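Local coordinates for diaminopimelate decarboxylase (Psychromonas ingrahamii, PDB 4XG1) that catalyses the pyridoxal-phosphate-dependent decarboxylation of diaminopimelate, probably the meso form, to give L-lysine in the last step of lysine biosynthesis, at the interface of chains A and B. Coordinates in Å, arbitrary orientation; residue numbers count along the deposited sequence, not the author numbering. Chains: chain A/B, Diaminopimelate decarboxylase.

The interface of chains A and B. Residues chain A 105-107, 129-130, 133; chain B 291-292.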
ATOM      1  N   VAL A 105     -11.585  13.783   9.171  1.00 17.62           N
ATOM      2  CA  VAL A 105     -12.950  13.398   9.493  1.00 19.11           C
ATOM      3  C   VAL A 105     -13.083  12.424  10.627  1.00 17.41           C
ATOM      4  O   VAL A 105     -14.210  12.139  11.028  1.00 16.43           O
ATOM      5  CB  VAL A 105     -13.709  12.719   8.306  1.00 21.75           C
ATOM      6  CG1 VAL A 105     -13.972  13.699   7.201  1.00 25.37           C
ATOM      7  CG2 VAL A 105     -12.952  11.520   7.749  1.00 22.82           C
ATOM      8  N   GLY A 106     -11.988  11.804  11.054  1.00 16.45           N
ATOM      9  CA  GLY A 106     -12.096  10.626  11.952  1.00 16.38           C
ATOM     10  C   GLY A 106     -11.291  10.738  13.229  1.00 16.02           C
ATOM     11  O   GLY A 106     -10.869   9.736  13.779  1.00 16.72           O
ATOM     12  N   LYS A 107     -11.122  11.962  13.714  1.00 15.45           N
ATOM     13  CA  LYS A 107     -10.326  12.212  14.891  1.00 14.94           C
ATOM     14  C   LYS A 107     -10.863  11.463  16.096  1.00 15.03           C
ATOM     15  O   LYS A 107     -12.045  11.582  16.417  1.00 14.43           O
ATOM     16  CB  LYS A 107     -10.305  13.695  15.214  1.00 14.50           C
ATOM     17  CG  LYS A 107      -9.830  14.582  14.081  1.00 14.41           C
ATOM     18  CD  LYS A 107      -9.790  16.029  14.536  1.00 14.63           C
ATOM     19  CE  LYS A 107      -9.529  17.010  13.410  1.00 14.95           C
ATOM     20  NZ  LYS A 107     -10.731  17.293  12.560  1.00 15.10           N
ATOM     21  N   SER A 129     -21.166  15.393  14.934  1.00 26.36           N
ATOM     22  CA  SER A 129     -20.739  14.449  15.938  1.00 25.09           C
ATOM     23  C   SER A 129     -19.371  14.833  16.518  1.00 25.53           C
ATOM     24  O   SER A 129     -19.126  14.635  17.695  1.00 27.54           O
ATOM     25  CB  SER A 129     -20.634  13.069  15.353  1.00 25.61           C
ATOM     26  OG  SER A 129     -21.750  12.281  15.653  1.00 26.62           O
ATOM     27  N   GLU A 130     -18.498  15.374  15.680  1.00 24.78           N
ATOM     28  CA  GLU A 130     -17.129  15.633  16.053  1.00 25.23           C
ATOM     29  C   GLU A 130     -17.075  16.818  17.011  1.00 26.44           C
ATOM     30  O   GLU A 130     -16.274  16.806  17.946  1.00 25.27           O
ATOM     31  CB  GLU A 130     -16.242  15.886  14.795  1.00 24.19           C
ATOM     32  CG  GLU A 130     -14.755  16.142  15.065  1.00 23.29           C
ATOM     33  CD  GLU A 130     -13.985  16.723  13.890  1.00 23.10           C
ATOM     34  OE1 GLU A 130     -14.428  16.599  12.722  1.00 26.19           O
ATOM     35  OE2 GLU A 130     -12.918  17.330  14.124  1.00 22.53           O
ATOM     36  N   ARG A 133     -17.761  15.598  20.360  1.00 33.63           N
ATOM     37  CA  ARG A 133     -16.656  14.842  20.875  1.00 31.61           C
ATOM     38  C   ARG A 133     -15.562  15.786  21.385  1.00 27.20           C
ATOM     39  O   ARG A 133     -14.999  15.558  22.450  1.00 26.12           O
ATOM     40  CB  ARG A 133     -16.102  13.892  19.807  1.00 32.42           C
ATOM     41  CG  ARG A 133     -14.882  13.143  20.293  1.00 33.51           C
ATOM     42  CD  ARG A 133     -14.395  12.114  19.307  1.00 35.70           C
ATOM     43  NE  ARG A 133     -15.229  10.921  19.312  1.00 38.86           N
ATOM     44  CZ  ARG A 133     -14.993   9.850  18.572  1.00 34.08           C
ATOM     45  NH1 ARG A 133     -13.959   9.833  17.744  1.00 34.41           N
ATOM     46  NH2 ARG A 133     -15.795   8.818  18.657  1.00 30.84           N
TER
ATOM     47  N   GLU B 291     -16.879   5.718  14.331  1.00 22.22           N
ATOM     48  CA  GLU B 291     -16.611   6.894  15.107  1.00 24.06           C
ATOM     49  C   GLU B 291     -17.790   7.842  14.962  1.00 25.01           C
ATOM     50  O   GLU B 291     -18.420   8.196  15.954  1.00 24.69           O
ATOM     51  CB  GLU B 291     -15.329   7.579  14.635  1.00 25.33           C
ATOM     52  CG  GLU B 291     -14.092   6.685  14.664  1.00 25.44           C
ATOM     53  CD  GLU B 291     -13.391   6.654  16.008  1.00 24.91           C
ATOM     54  OE1 GLU B 291     -13.983   7.060  17.041  1.00 24.34           O
ATOM     55  OE2 GLU B 291     -12.247   6.174  16.034  1.00 25.35           O
ATOM     56  N   PHE B 292     -18.086   8.246  13.736  1.00 24.47           N
ATOM     57  CA  PHE B 292     -19.125   9.211  13.479  1.00 26.02           C
ATOM     58  C   PHE B 292     -20.062   8.772  12.377  1.00 29.94           C
ATOM     59  O   PHE B 292     -19.704   7.927  11.546  1.00 29.67           O
ATOM     60  CB  PHE B 292     -18.532  10.506  13.012  1.00 26.54           C
ATOM     61  CG  PHE B 292     -17.465  11.041  13.897  1.00 26.00           C
ATOM     62  CD1 PHE B 292     -17.674  11.165  15.248  1.00 26.00           C
ATOM     63  CD2 PHE B 292     -16.270  11.464  13.363  1.00 27.80           C
ATOM     64  CE1 PHE B 292     -16.694  11.667  16.062  1.00 26.47           C
ATOM     65  CE2 PHE B 292     -15.280  11.985  14.167  1.00 28.26           C
ATOM     66  CZ  PHE B 292     -15.504  12.094  15.526  1.00 28.01           C
TER
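At the homodimer interface, helix 128-140 and loop 105-107 of the pyridoxal-binding TIM barrel of chain A are met by strand 284-294 of the partner subunit, and the aromatic ring of B:Phe292 fills a notch between helix and loop. A:Ser129 touches one ortho corner of the ring with its CB, 3.5 Å from B:Phe292 CD1, and the backbone and CB of A:Glu130 lie against one face near its rim. The opposite face is covered from its own chain by CB of B:Glu291. At the loop side the carbonyl oxygen of A:Val105 lies in the ring plane, flanking the edge between CD2 and CE2, where it probably meets the weakly positive rim. At the far end of the ring CE1 of B:Phe292 sits over the centre of the guanidinium face, 3.5 Å from A:Arg133 CZ; the two planes are inclined by 49°, so a corner of the ring leans on that face, neither parallel nor edge-on.

A:Arg133 leaves the helix with CG anti to the backbone N (chi1 176°) and bends at chi3 (-76°), which turns its guanidinium across the ring toward B:Glu291. A:Arg133 NH1 and NH2 both donate to B:Glu291 OE1, at 2.9 and 3.0 Å, forming a salt bridge. NH2 arrives nearly along the C-O axis, whereas NH1 comes from above the carboxylate plane. A:Arg133 NH1 also donates to the backbone O of A:Lys107, at 2.9 Å, tying helix to loop; a second tie is the salt bridge from A:Lys107 NZ to A:Glu130 OE2 at 2.7 Å. A leucine in place of A:Arg133 would probably leave the B:Glu291 carboxylate without its cationic mate and the A:Lys107 carbonyl without this donor. The patch is repeated by the two-fold axis, its centre lying about 36 Å from A:Cys348; its contacts are those of subunit assembly, and it likely serves to hold the homodimer together.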